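Peptidoglycan-recognition protein LC (PDB 2F2L) activates the imd/Relish pathway of the fly's humoral immune response, probably as a receptor that recognises bacterial peptidoglycan through its extracellular domain. Local coordinates at residues 64-70 with 97-103. Residues are numbered along the deposited sequence; the frame is centred on the assembly and turned at random.
Sequences AYNFLIG and SLSFAYI
Y65 lays one face of its ring on A101, whose CB sits 3.5 Å from the ring centroid, 12° off the normal, a CH-pi contact; A64 CB covers the opposite face. N66 and S99 are clasped by two reciprocal bonds: N66 N donates to S99 OG (3.1 Å), and S99 N to N66 OD1 (2.9 Å), 22° out of the carbonyl plane. The S99 hydroxyl meets the backbone N-H of N66 from a position between its own backbone N and carbonyl carbon (chi1 56°). ND2 of the N66 side-chain amide bonds to the carbonyls of G80 and K83, which fixes its rotation; the L98 side chain crosses that of N66 at about a right angle, CD2 against the amide. From F67 onward the strands pair in parallel. F67 N bonds S99 O, F67 O takes A101 N, and the F67 and F100 rings point the same way, side by side, CD2 to CE1 4.1 Å. L68 shares the other face with A101 and sets CG against A101 CB. I69 N meets A101 O at 2.8 Å, I69 O receives I103 N in a nearly straight bond, and I69 CG1 lies over the rim of one Y102 ring face. I103 CD1 ends against G70 CA. This parallel pair forms the middle of the central mixed sheet of the amidase-type (PGRP) domain, between strands 75-77 and 24-31; helix 113-128 packs on I69 and F100, helix 40-57, across the sheet, on Y65, L68 and I103.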
# COMPACT_ATOMS: atom_id res chain seq x y z
N ALA A 64 -7.33 -5.76 7.87
CA ALA A 64 -8.12 -6.34 8.95
C ALA A 64 -7.31 -7.24 9.89
O ALA A 64 -7.77 -7.55 11.00
CB ALA A 64 -9.35 -7.10 8.38
N TYR A 65 -6.11 -7.63 9.47
CA TYR A 65 -5.39 -8.75 10.08
C TYR A 65 -4.11 -8.36 10.80
O TYR A 65 -3.46 -7.38 10.47
CB TYR A 65 -5.05 -9.81 9.02
CG TYR A 65 -6.16 -10.09 8.05
CD1 TYR A 65 -7.28 -10.83 8.43
CD2 TYR A 65 -6.10 -9.61 6.76
CE1 TYR A 65 -8.32 -11.06 7.53
CE2 TYR A 65 -7.11 -9.83 5.87
CZ TYR A 65 -8.21 -10.54 6.24
OH TYR A 65 -9.18 -10.74 5.29
N ASN A 66 -3.74 -9.16 11.80
CA ASN A 66 -2.48 -8.94 12.49
C ASN A 66 -1.26 -9.25 11.62
O ASN A 66 -0.32 -8.47 11.56
CB ASN A 66 -2.46 -9.70 13.80
CG ASN A 66 -3.53 -9.22 14.75
OD1 ASN A 66 -4.58 -9.84 14.85
ND2 ASN A 66 -3.28 -8.09 15.44
N PHE A 67 -1.31 -10.38 10.93
CA PHE A 67 -0.23 -10.81 10.02
C PHE A 67 -0.88 -11.48 8.85
O PHE A 67 -1.96 -12.03 9.00
CB PHE A 67 0.72 -11.79 10.72
CG PHE A 67 1.48 -11.17 11.85
CD1 PHE A 67 2.61 -10.42 11.60
CD2 PHE A 67 1.02 -11.28 13.15
CE1 PHE A 67 3.30 -9.82 12.65
CE2 PHE A 67 1.70 -10.68 14.19
CZ PHE A 67 2.83 -9.95 13.94
N LEU A 68 -0.22 -11.42 7.70
CA LEU A 68 -0.64 -12.12 6.50
C LEU A 68 0.52 -13.01 6.01
O LEU A 68 1.67 -12.59 6.03
CB LEU A 68 -1.05 -11.14 5.39
CG LEU A 68 -2.21 -10.19 5.75
CD1 LEU A 68 -1.68 -8.86 6.25
CD2 LEU A 68 -3.14 -9.97 4.56
N ILE A 69 0.20 -14.22 5.58
CA ILE A 69 1.22 -15.19 5.17
C ILE A 69 1.09 -15.48 3.68
O ILE A 69 0.06 -15.98 3.22
CB ILE A 69 1.11 -16.50 5.95
CG1 ILE A 69 0.82 -16.22 7.44
CG2 ILE A 69 2.35 -17.38 5.71
CD1 ILE A 69 1.90 -16.52 8.39
N GLY A 70 2.13 -15.17 2.94
CA GLY A 70 2.13 -15.32 1.49
C GLY A 70 2.69 -16.66 1.04
O GLY A 70 3.46 -17.30 1.75
N SER A 97 -7.92 -12.23 20.40
CA SER A 97 -7.23 -13.10 19.44
C SER A 97 -6.23 -12.32 18.60
O SER A 97 -6.20 -11.10 18.62
CB SER A 97 -8.23 -13.81 18.52
OG SER A 97 -9.01 -12.88 17.75
N LEU A 98 -5.39 -13.08 17.90
CA LEU A 98 -4.60 -12.58 16.80
C LEU A 98 -5.07 -13.33 15.57
O LEU A 98 -5.50 -14.49 15.67
CB LEU A 98 -3.12 -12.87 17.02
CG LEU A 98 -2.38 -12.04 18.06
CD1 LEU A 98 -1.06 -12.72 18.38
CD2 LEU A 98 -2.14 -10.58 17.60
N SER A 99 -5.00 -12.66 14.42
CA SER A 99 -5.39 -13.26 13.15
C SER A 99 -4.20 -13.43 12.21
O SER A 99 -3.36 -12.52 12.07
CB SER A 99 -6.47 -12.43 12.46
OG SER A 99 -6.08 -11.08 12.27
N PHE A 100 -4.11 -14.61 11.60
CA PHE A 100 -3.17 -14.91 10.53
C PHE A 100 -4.01 -15.12 9.29
O PHE A 100 -4.78 -16.08 9.23
CB PHE A 100 -2.36 -16.21 10.75
CG PHE A 100 -1.43 -16.19 11.94
CD1 PHE A 100 -1.21 -15.07 12.72
CD2 PHE A 100 -0.74 -17.35 12.27
CE1 PHE A 100 -0.33 -15.10 13.79
CE2 PHE A 100 0.13 -17.39 13.35
CZ PHE A 100 0.33 -16.27 14.11
N ALA A 101 -3.88 -14.24 8.31
CA ALA A 101 -4.59 -14.38 7.05
C ALA A 101 -3.66 -15.03 6.02
O ALA A 101 -2.50 -14.64 5.89
CB ALA A 101 -5.06 -13.05 6.55
N TYR A 102 -4.19 -16.00 5.28
CA TYR A 102 -3.41 -16.73 4.29
C TYR A 102 -3.76 -16.14 2.94
O TYR A 102 -4.92 -16.08 2.56
CB TYR A 102 -3.68 -18.25 4.43
CG TYR A 102 -3.02 -18.74 5.71
CD1 TYR A 102 -1.75 -19.28 5.69
CD2 TYR A 102 -3.61 -18.51 6.95
CE1 TYR A 102 -1.11 -19.68 6.86
CE2 TYR A 102 -2.98 -18.88 8.13
CZ TYR A 102 -1.73 -19.47 8.08
OH TYR A 102 -1.09 -19.82 9.25
N ILE A 103 -2.75 -15.64 2.23
CA ILE A 103 -3.00 -14.95 0.96
C ILE A 103 -3.36 -15.95 -0.13
O ILE A 103 -2.53 -16.75 -0.55
CB ILE A 103 -1.81 -14.09 0.52
CG1 ILE A 103 -1.48 -13.08 1.61
CG2 ILE A 103 -2.13 -13.40 -0.82
CD1 ILE A 103 -0.16 -12.39 1.42